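Local coordinates for hydroxylase (Rhodococcus sp., PDB 2OR0), which is probably a flavin-dependent hydroxylase of the acyl-CoA dehydrogenase fold, using reduced flavin and molecular oxygen to put one oxygen atom into its substrate, at residues T259-L270 with A302-L312; W199-T207 with W374-A382. All blocks are in the same frame, centred on the assembly; numbering follows the deposited sequence.

Contact 1 of 2, residues T259-L270 with A302-L312; sequences TAAVIGITEGAL and AAEINASRVSL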
loop_
_atom_site.group_PDB
_atom_site.type_symbol
_atom_site.label_atom_id
_atom_site.label_comp_id
_atom_site.label_asym_id
_atom_site.label_seq_id
_atom_site.Cartn_x
_atom_site.Cartn_y
_atom_site.Cartn_z
ATOM N N THR A 259 4.024 -1.833 -2.112
ATOM C CA THR A 259 5.340 -2.459 -2.280
ATOM C C THR A 259 6.354 -1.961 -1.242
ATOM O O THR A 259 7.127 -2.757 -0.701
ATOM C CB THR A 259 5.822 -2.306 -3.717
ATOM O OG1 THR A 259 4.817 -2.866 -4.562
ATOM C CG2 THR A 259 7.145 -3.047 -3.959
ATOM N N ALA A 260 6.312 -0.674 -0.895
ATOM C CA ALA A 260 7.111 -0.197 0.248
ATOM C C ALA A 260 6.814 -0.970 1.535
ATOM O O ALA A 260 7.732 -1.352 2.262
ATOM C CB ALA A 260 6.925 1.306 0.468
ATOM N N ALA A 261 5.528 -1.211 1.824
ATOM C CA ALA A 261 5.141 -1.993 2.998
ATOM C C ALA A 261 5.724 -3.387 2.933
ATOM O O ALA A 261 6.323 -3.819 3.901
ATOM C CB ALA A 261 3.613 -2.044 3.153
ATOM N N VAL A 262 5.609 -4.063 1.785
ATOM C CA VAL A 262 6.223 -5.381 1.617
ATOM C C VAL A 262 7.758 -5.334 1.853
ATOM O O VAL A 262 8.316 -6.187 2.543
ATOM C CB VAL A 262 5.908 -5.995 0.241
ATOM C CG1 VAL A 262 6.730 -7.283 0.006
ATOM C CG2 VAL A 262 4.378 -6.306 0.122
ATOM N N ILE A 263 8.428 -4.335 1.272
ATOM C CA ILE A 263 9.860 -4.201 1.465
ATOM C C ILE A 263 10.247 -4.019 2.929
ATOM O O ILE A 263 11.126 -4.712 3.408
ATOM C CB ILE A 263 10.493 -3.131 0.516
ATOM C CG1 ILE A 263 10.329 -3.615 -0.946
ATOM C CG2 ILE A 263 11.972 -2.988 0.842
ATOM C CD1 ILE A 263 10.606 -2.547 -2.049
ATOM N N GLY A 264 9.587 -3.102 3.630
ATOM C CA GLY A 264 9.860 -2.873 5.041
ATOM C C GLY A 264 9.521 -4.060 5.920
ATOM O O GLY A 264 10.197 -4.322 6.935
ATOM N N ILE A 265 8.479 -4.806 5.542
ATOM C CA ILE A 265 8.186 -6.049 6.250
ATOM C C ILE A 265 9.377 -7.023 6.157
ATOM O O ILE A 265 9.744 -7.636 7.128
ATOM C CB ILE A 265 6.856 -6.728 5.748
ATOM C CG1 ILE A 265 5.657 -5.920 6.227
ATOM C CG2 ILE A 265 6.762 -8.172 6.250
ATOM C CD1 ILE A 265 4.352 -6.111 5.360
ATOM N N THR A 266 9.964 -7.164 4.983
ATOM C CA THR A 266 11.074 -8.100 4.833
ATOM C C THR A 266 12.306 -7.597 5.561
ATOM O O THR A 266 13.077 -8.393 6.056
ATOM C CB THR A 266 11.394 -8.422 3.355
ATOM O OG1 THR A 266 11.888 -7.256 2.675
ATOM C CG2 THR A 266 10.137 -8.960 2.641
ATOM N N GLU A 267 12.439 -6.276 5.676
ATOM C CA GLU A 267 13.499 -5.661 6.467
ATOM C C GLU A 267 13.309 -5.928 7.974
ATOM O O GLU A 267 14.272 -6.228 8.678
ATOM C CB GLU A 267 13.578 -4.155 6.161
ATOM C CG GLU A 267 14.259 -3.841 4.849
ATOM C CD GLU A 267 14.184 -2.367 4.421
ATOM O OE1 GLU A 267 13.422 -1.576 5.018
ATOM O OE2 GLU A 267 14.882 -2.019 3.442
ATOM N N GLY A 268 12.069 -5.843 8.455
ATOM C CA GLY A 268 11.699 -6.351 9.774
ATOM C C GLY A 268 12.066 -7.820 10.016
ATOM O O GLY A 268 12.600 -8.140 11.068
ATOM N N ALA A 269 11.764 -8.706 9.055
ATOM C CA ALA A 269 12.093 -10.133 9.155
ATOM C C ALA A 269 13.609 -10.334 9.278
ATOM O O ALA A 269 14.088 -11.107 10.140
ATOM C CB ALA A 269 11.579 -10.886 7.920
ATOM N N LEU A 270 14.348 -9.647 8.404
ATOM C CA LEU A 270 15.809 -9.659 8.409
ATOM C C LEU A 270 16.335 -9.186 9.759
ATOM O O LEU A 270 17.183 -9.858 10.357
ATOM C CB LEU A 270 16.369 -8.775 7.289
ATOM C CG LEU A 270 17.899 -8.539 7.218
ATOM C CD1 LEU A 270 18.665 -9.826 6.846
ATOM C CD2 LEU A 270 18.208 -7.473 6.179
ATOM N N ALA A 302 20.172 -9.860 2.411
ATOM C CA ALA A 302 20.233 -8.418 2.693
ATOM C C ALA A 302 20.523 -7.606 1.441
ATOM O O ALA A 302 19.995 -6.512 1.307
ATOM C CB ALA A 302 21.282 -8.103 3.776
ATOM N N ALA A 303 21.372 -8.130 0.540
ATOM C CA ALA A 303 21.693 -7.417 -0.701
ATOM C C ALA A 303 20.447 -7.296 -1.631
ATOM O O ALA A 303 20.156 -6.224 -2.213
ATOM C CB ALA A 303 22.867 -8.067 -1.411
ATOM N N GLU A 304 19.700 -8.382 -1.737
ATOM C CA GLU A 304 18.464 -8.412 -2.533
ATOM C C GLU A 304 17.401 -7.473 -2.002
ATOM O O GLU A 304 16.778 -6.765 -2.773
ATOM C CB GLU A 304 17.887 -9.836 -2.611
ATOM C CG GLU A 304 18.821 -10.822 -3.221
ATOM C CD GLU A 304 19.168 -10.474 -4.659
ATOM O OE1 GLU A 304 18.314 -10.725 -5.533
ATOM O OE2 GLU A 304 20.298 -9.991 -4.926
ATOM N N ILE A 305 17.171 -7.498 -0.697
ATOM C CA ILE A 305 16.194 -6.623 -0.066
ATOM C C ILE A 305 16.595 -5.152 -0.268
ATOM O O ILE A 305 15.745 -4.292 -0.559
ATOM C CB ILE A 305 16.058 -6.966 1.452
ATOM C CG1 ILE A 305 15.407 -8.376 1.645
ATOM C CG2 ILE A 305 15.298 -5.862 2.205
ATOM C CD1 ILE A 305 15.473 -8.902 3.096
ATOM N N ASN A 306 17.888 -4.840 -0.115
ATOM C CA ASN A 306 18.338 -3.453 -0.386
ATOM C C ASN A 306 18.102 -3.086 -1.841
ATOM O O ASN A 306 17.634 -1.992 -2.108
ATOM C CB ASN A 306 19.817 -3.214 -0.046
ATOM C CG ASN A 306 20.295 -1.849 -0.537
ATOM O OD1 ASN A 306 20.835 -1.721 -1.641
ATOM N ND2 ASN A 306 20.017 -0.833 0.232
ATOM N N ALA A 307 18.416 -3.994 -2.777
ATOM C CA ALA A 307 18.175 -3.725 -4.193
ATOM C C ALA A 307 16.709 -3.351 -4.475
ATOM O O ALA A 307 16.438 -2.516 -5.358
ATOM C CB ALA A 307 18.616 -4.858 -5.082
ATOM N N SER A 308 15.787 -3.935 -3.707
ATOM C CA SER A 308 14.350 -3.640 -3.885
ATOM C C SER A 308 13.999 -2.256 -3.381
ATOM O O SER A 308 13.293 -1.497 -4.077
ATOM C CB SER A 308 13.479 -4.680 -3.177
ATOM O OG SER A 308 13.642 -5.964 -3.780
ATOM N N ARG A 309 14.459 -1.942 -2.168
ATOM C CA ARG A 309 14.246 -0.626 -1.560
ATOM C C ARG A 309 14.721 0.495 -2.512
ATOM O O ARG A 309 13.942 1.398 -2.837
ATOM C CB ARG A 309 14.960 -0.520 -0.206
ATOM C CG ARG A 309 15.094 0.939 0.330
ATOM C CD ARG A 309 15.978 0.988 1.596
ATOM N NE ARG A 309 15.215 0.690 2.823
ATOM C CZ ARG A 309 14.679 1.608 3.617
ATOM N NH1 ARG A 309 14.841 2.900 3.341
ATOM N NH2 ARG A 309 14.000 1.237 4.697
ATOM N N VAL A 310 15.958 0.400 -2.996
ATOM C CA VAL A 310 16.552 1.473 -3.806
ATOM C C VAL A 310 15.890 1.579 -5.158
ATOM O O VAL A 310 15.628 2.688 -5.623
ATOM C CB VAL A 310 18.121 1.382 -3.953
ATOM C CG1 VAL A 310 18.794 1.260 -2.563
ATOM C CG2 VAL A 310 18.518 0.238 -4.820
ATOM N N SER A 311 15.595 0.429 -5.767
ATOM C CA SER A 311 14.933 0.388 -7.068
ATOM C C SER A 311 13.569 1.038 -7.085
ATOM O O SER A 311 13.255 1.794 -7.990
ATOM C CB SER A 311 14.779 -1.053 -7.532
ATOM O OG SER A 311 16.047 -1.510 -7.897
ATOM N N LEU A 312 12.747 0.682 -6.112
ATOM C CA LEU A 312 11.382 1.209 -6.002
ATOM C C LEU A 312 11.396 2.741 -5.866
ATOM O O LEU A 312 10.630 3.474 -6.523
ATOM C CB LEU A 312 10.669 0.594 -4.772
ATOM C CG LEU A 312 9.211 1.057 -4.555
ATOM C CD1 LEU A 312 8.216 0.578 -5.614
ATOM C CD2 LEU A 312 8.710 0.687 -3.166
#

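Contact 2 of 2, residues W199-T207 with W374-A382; sequences WDVIGLRGT and WRDAHAGLA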
loop_
_atom_site.group_PDB
_atom_site.type_symbol
_atom_site.label_atom_id
_atom_site.label_comp_id
_atom_site.label_asym_id
_atom_site.label_seq_id
_atom_site.Cartn_x
_atom_site.Cartn_y
_atom_site.Cartn_z
ATOM N N TRP A 199 -11.841 -12.017 7.401
ATOM C CA TRP A 199 -10.384 -11.845 7.312
ATOM C C TRP A 199 -9.670 -12.877 8.202
ATOM O O TRP A 199 -8.953 -12.522 9.133
ATOM C CB TRP A 199 -10.018 -10.385 7.667
ATOM C CG TRP A 199 -8.561 -10.004 7.367
ATOM C CD1 TRP A 199 -7.621 -9.614 8.284
ATOM C CD2 TRP A 199 -7.900 -10.029 6.096
ATOM N NE1 TRP A 199 -6.419 -9.354 7.656
ATOM C CE2 TRP A 199 -6.555 -9.610 6.315
ATOM C CE3 TRP A 199 -8.303 -10.374 4.791
ATOM C CZ2 TRP A 199 -5.618 -9.519 5.280
ATOM C CZ3 TRP A 199 -7.380 -10.275 3.761
ATOM C CH2 TRP A 199 -6.043 -9.849 4.008
ATOM N N ASP A 200 -9.902 -14.160 7.945
ATOM C CA ASP A 200 -9.190 -15.207 8.671
ATOM C C ASP A 200 -8.127 -15.806 7.729
ATOM O O ASP A 200 -8.358 -16.808 7.042
ATOM C CB ASP A 200 -10.188 -16.257 9.184
ATOM C CG ASP A 200 -9.561 -17.250 10.153
ATOM O OD1 ASP A 200 -8.385 -17.078 10.535
ATOM O OD2 ASP A 200 -10.267 -18.220 10.522
ATOM N N VAL A 201 -6.960 -15.153 7.705
ATOM C CA VAL A 201 -5.922 -15.346 6.673
ATOM C C VAL A 201 -4.549 -15.689 7.272
ATOM O O VAL A 201 -4.319 -15.526 8.466
ATOM C CB VAL A 201 -5.782 -14.064 5.782
ATOM C CG1 VAL A 201 -7.059 -13.830 4.972
ATOM C CG2 VAL A 201 -5.415 -12.815 6.662
ATOM N N ILE A 202 -3.631 -16.163 6.441
ATOM C CA ILE A 202 -2.305 -16.579 6.939
ATOM C C ILE A 202 -1.331 -15.458 7.371
ATOM O O ILE A 202 -0.372 -15.735 8.112
ATOM C CB ILE A 202 -1.609 -17.535 5.963
ATOM C CG1 ILE A 202 -1.441 -16.897 4.587
ATOM C CG2 ILE A 202 -2.403 -18.844 5.858
ATOM C CD1 ILE A 202 -0.045 -16.376 4.267
ATOM N N GLY A 203 -1.579 -14.221 6.934
ATOM C CA GLY A 203 -0.657 -13.098 7.160
ATOM C C GLY A 203 -1.368 -11.764 7.066
ATOM O O GLY A 203 -2.497 -11.706 6.591
ATOM N N LEU A 204 -0.706 -10.690 7.520
ATOM C CA LEU A 204 -1.313 -9.361 7.612
ATOM C C LEU A 204 -2.665 -9.410 8.345
ATOM O O LEU A 204 -3.608 -8.653 8.009
ATOM C CB LEU A 204 -1.483 -8.751 6.216
ATOM C CG LEU A 204 -0.188 -8.264 5.539
ATOM C CD1 LEU A 204 -0.499 -7.727 4.147
ATOM C CD2 LEU A 204 0.471 -7.194 6.449
ATOM N N ARG A 205 -2.747 -10.313 9.333
ATOM C CA ARG A 205 -3.993 -10.616 10.035
ATOM C C ARG A 205 -4.455 -9.336 10.682
ATOM O O ARG A 205 -5.626 -8.982 10.590
ATOM C CB ARG A 205 -3.809 -11.748 11.067
ATOM C CG ARG A 205 -3.633 -13.127 10.404
ATOM C CD ARG A 205 -3.324 -14.248 11.395
ATOM N NE ARG A 205 -4.400 -14.477 12.362
ATOM C CZ ARG A 205 -5.550 -15.107 12.096
ATOM N NH1 ARG A 205 -6.444 -15.268 13.069
ATOM N NH2 ARG A 205 -5.814 -15.588 10.881
ATOM N N GLY A 206 -3.493 -8.611 11.250
ATOM C CA GLY A 206 -3.734 -7.391 11.997
ATOM C C GLY A 206 -4.207 -6.210 11.190
ATOM O O GLY A 206 -4.564 -5.200 11.777
ATOM N N THR A 207 -4.213 -6.316 9.860
ATOM C CA THR A 207 -4.730 -5.247 9.000
ATOM C C THR A 207 -6.270 -5.149 9.045
ATOM O O THR A 207 -6.853 -4.090 8.746
ATOM C CB THR A 207 -4.250 -5.386 7.531
ATOM O OG1 THR A 207 -4.774 -6.581 6.930
ATOM C CG2 THR A 207 -2.698 -5.400 7.448
ATOM N N TRP A 374 7.463 -12.779 8.211
ATOM C CA TRP A 374 7.573 -13.665 7.064
ATOM C C TRP A 374 6.179 -13.962 6.412
ATOM O O TRP A 374 6.034 -13.890 5.182
ATOM C CB TRP A 374 8.334 -14.947 7.467
ATOM C CG TRP A 374 8.332 -15.991 6.384
ATOM C CD1 TRP A 374 9.156 -16.059 5.291
ATOM C CD2 TRP A 374 7.478 -17.120 6.317
ATOM N NE1 TRP A 374 8.850 -17.172 4.532
ATOM C CE2 TRP A 374 7.812 -17.835 5.135
ATOM C CE3 TRP A 374 6.443 -17.608 7.141
ATOM C CZ2 TRP A 374 7.148 -19.005 4.754
ATOM C CZ3 TRP A 374 5.774 -18.773 6.744
ATOM C CH2 TRP A 374 6.140 -19.452 5.562
ATOM N N ARG A 375 5.173 -14.281 7.234
ATOM C CA ARG A 375 3.801 -14.524 6.730
ATOM C C ARG A 375 3.202 -13.224 6.170
ATOM O O ARG A 375 2.542 -13.245 5.136
ATOM C CB ARG A 375 2.889 -15.080 7.838
ATOM C CG ARG A 375 3.260 -16.522 8.322
ATOM C CD ARG A 375 2.285 -17.021 9.425
ATOM N NE ARG A 375 2.502 -16.353 10.713
ATOM C CZ ARG A 375 1.714 -15.408 11.219
ATOM N NH1 ARG A 375 0.663 -14.975 10.532
ATOM N NH2 ARG A 375 1.984 -14.878 12.411
ATOM N N ASP A 376 3.423 -12.102 6.862
ATOM C CA ASP A 376 2.943 -10.794 6.359
ATOM C C ASP A 376 3.467 -10.500 4.939
ATOM O O ASP A 376 2.742 -9.981 4.072
ATOM C CB ASP A 376 3.369 -9.654 7.292
ATOM C CG ASP A 376 2.684 -9.691 8.660
ATOM O OD1 ASP A 376 1.662 -10.409 8.864
ATOM O OD2 ASP A 376 3.182 -8.974 9.572
ATOM N N ALA A 377 4.732 -10.812 4.690
ATOM C CA ALA A 377 5.324 -10.510 3.387
ATOM C C ALA A 377 4.616 -11.305 2.308
ATOM O O ALA A 377 4.327 -10.787 1.255
ATOM C CB ALA A 377 6.847 -10.817 3.363
ATOM N N HIS A 378 4.389 -12.586 2.567
ATOM C CA HIS A 378 3.606 -13.452 1.654
ATOM C C HIS A 378 2.156 -13.018 1.458
ATOM O O HIS A 378 1.653 -13.044 0.338
ATOM C CB HIS A 378 3.685 -14.906 2.111
ATOM C CG HIS A 378 4.999 -15.513 1.791
ATOM N ND1 HIS A 378 5.328 -15.934 0.522
ATOM C CD2 HIS A 378 6.113 -15.665 2.540
ATOM C CE1 HIS A 378 6.576 -16.369 0.517
ATOM N NE2 HIS A 378 7.078 -16.198 1.725
ATOM N N ALA A 379 1.480 -12.642 2.527
ATOM C CA ALA A 379 0.147 -12.025 2.354
ATOM C C ALA A 379 0.214 -10.800 1.449
ATOM O O ALA A 379 -0.588 -10.679 0.520
ATOM C CB ALA A 379 -0.428 -11.637 3.661
ATOM N N GLY A 380 1.151 -9.880 1.728
ATOM C CA GLY A 380 1.328 -8.694 0.863
ATOM C C GLY A 380 1.612 -9.000 -0.608
ATOM O O GLY A 380 1.128 -8.306 -1.511
ATOM N N LEU A 381 2.374 -10.060 -0.870
ATOM C CA LEU A 381 2.728 -10.424 -2.253
ATOM C C LEU A 381 1.532 -10.849 -3.090
ATOM O O LEU A 381 1.603 -10.804 -4.335
ATOM C CB LEU A 381 3.798 -11.559 -2.285
ATOM C CG LEU A 381 4.491 -11.842 -3.630
ATOM C CD1 LEU A 381 5.205 -10.573 -4.095
ATOM C CD2 LEU A 381 5.503 -13.034 -3.597
ATOM N N ALA A 382 0.466 -11.317 -2.422
ATOM C CA ALA A 382 -0.776 -11.776 -3.094
ATOM C C ALA A 382 -1.639 -10.621 -3.650
ATOM O O ALA A 382 -2.575 -10.842 -4.397
ATOM C CB ALA A 382 -1.612 -12.647 -2.124
HETATM O O HOH W 1 -0.156 -11.842 10.502
#

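Contact 1 of 2, residues T259-L270 with A302-L312
Ala302 sets its CB against CD2 of Leu270; the two helices, part of the C-terminal acyl-CoA dehydrogenase-type helical bundle, run antiparallel, their segment axes 9.9 Å apart at closest and at 154° to each other. One turn on, Ile305 lies between Leu270 and Thr266, and its CG2 branch presses on Glu267 CG at 3.5 Å, the two side chains lying alongside and pointing opposite ways. Ser308 turns its CB to Ile263, while its OG bonds to Ala344 and Arg347 of helix 331-356. Ile263 is a knob in the hole formed by Ile305, Ser308, Arg309 and Leu312, its CD1 3.5 Å from Ser308 O. Arg309, bent at chi3 (-84°), spends one nitrogen on each oxygen of the Glu267 carboxylate: NE reaches OE2 at 2.8 Å and NH2 reaches OE1 at 2.9 Å, the planes nearly coplanar. With an alanine in place of Glu267, the guanidinium would probably lose both bonds that hold it flat and could turn more freely. Leu312 CD2 closes the row, 3.6 Å from Ala260 N and touching Thr259. Aliphatic packing of Ile263, Ile305 and Leu312 thus carries the interface, while the partly exposed charged pair at its flank balances its own charge.

Contact 2 of 2, residues W199-T207 with W374-A382
Gly203 and Asp376 bring the loop 199-207 and the helix segment 374-382 closest, their CA atoms 4.3 Å apart. Gly203 is extended and lies so near the helix that a side chain there would run into Arg375 O; Ala379 CB instead rests 3.5 Å from Gly203 C. Leu204 then adopts left-handed backbone angles (51°/34°), and the chain passes into the short 3-10 turn 205-207. Two charged side chains of the helix hold the backbone on both sides of the glycine. Arg375 bends at chi3 (-73°), which brings NH1 round to donate to Ile202 O at 2.7 Å, the oxygen lying in the guanidinium plane, while NH2 makes a salt bridge with Glu44 and a hydrogen bond to Gln371. Asp376 OD1 accepts from Leu204 N at 2.7 Å, met on its anti side and well out of the carboxylate plane. A water donates a hydrogen bond to the same OD1 and accepts from Arg205 N, with a weak bond from Arg375 NH1. The Leu204 side chain leans on the helix: CG meets Ala379 CB at 3.9 Å, CD1 reaches Gly380 N at 3.6 Å, and CD2 lies against Asp376 CB. Leu204 O takes bonds from Trp199 NE1, Thr207 N and Thr207 OG1, which fix the turn. The loop links strands 193-195 and 210-214 of the beta domain, and Leu204 also packs on Trp97 of helix 93-102; helix 370-381 packs in turn on helices 250-277 and 331-356, through Ala377 among others.

From the N terminus, the chain passes through the first helices and into the beta sheet, whose loop 199-207 forms the first half of contact 2. It then enters helix 250-277, bearing 259-270, turns back and returns along helix 292-324, where 302-312 closes contact 1, a helical hairpin with 31 residues between its two segments. Only after helix 331-356 does helix 370-381 come back to 199-207 and close contact 2, so contact 1 is nested inside that longer loop. Their centres lie about 16 Å apart. Ile265 packs on Asp376 and Ala377, and Thr266 on Ala377, so that helix 370-381 connects the beta domain to the C-terminal helical bundle.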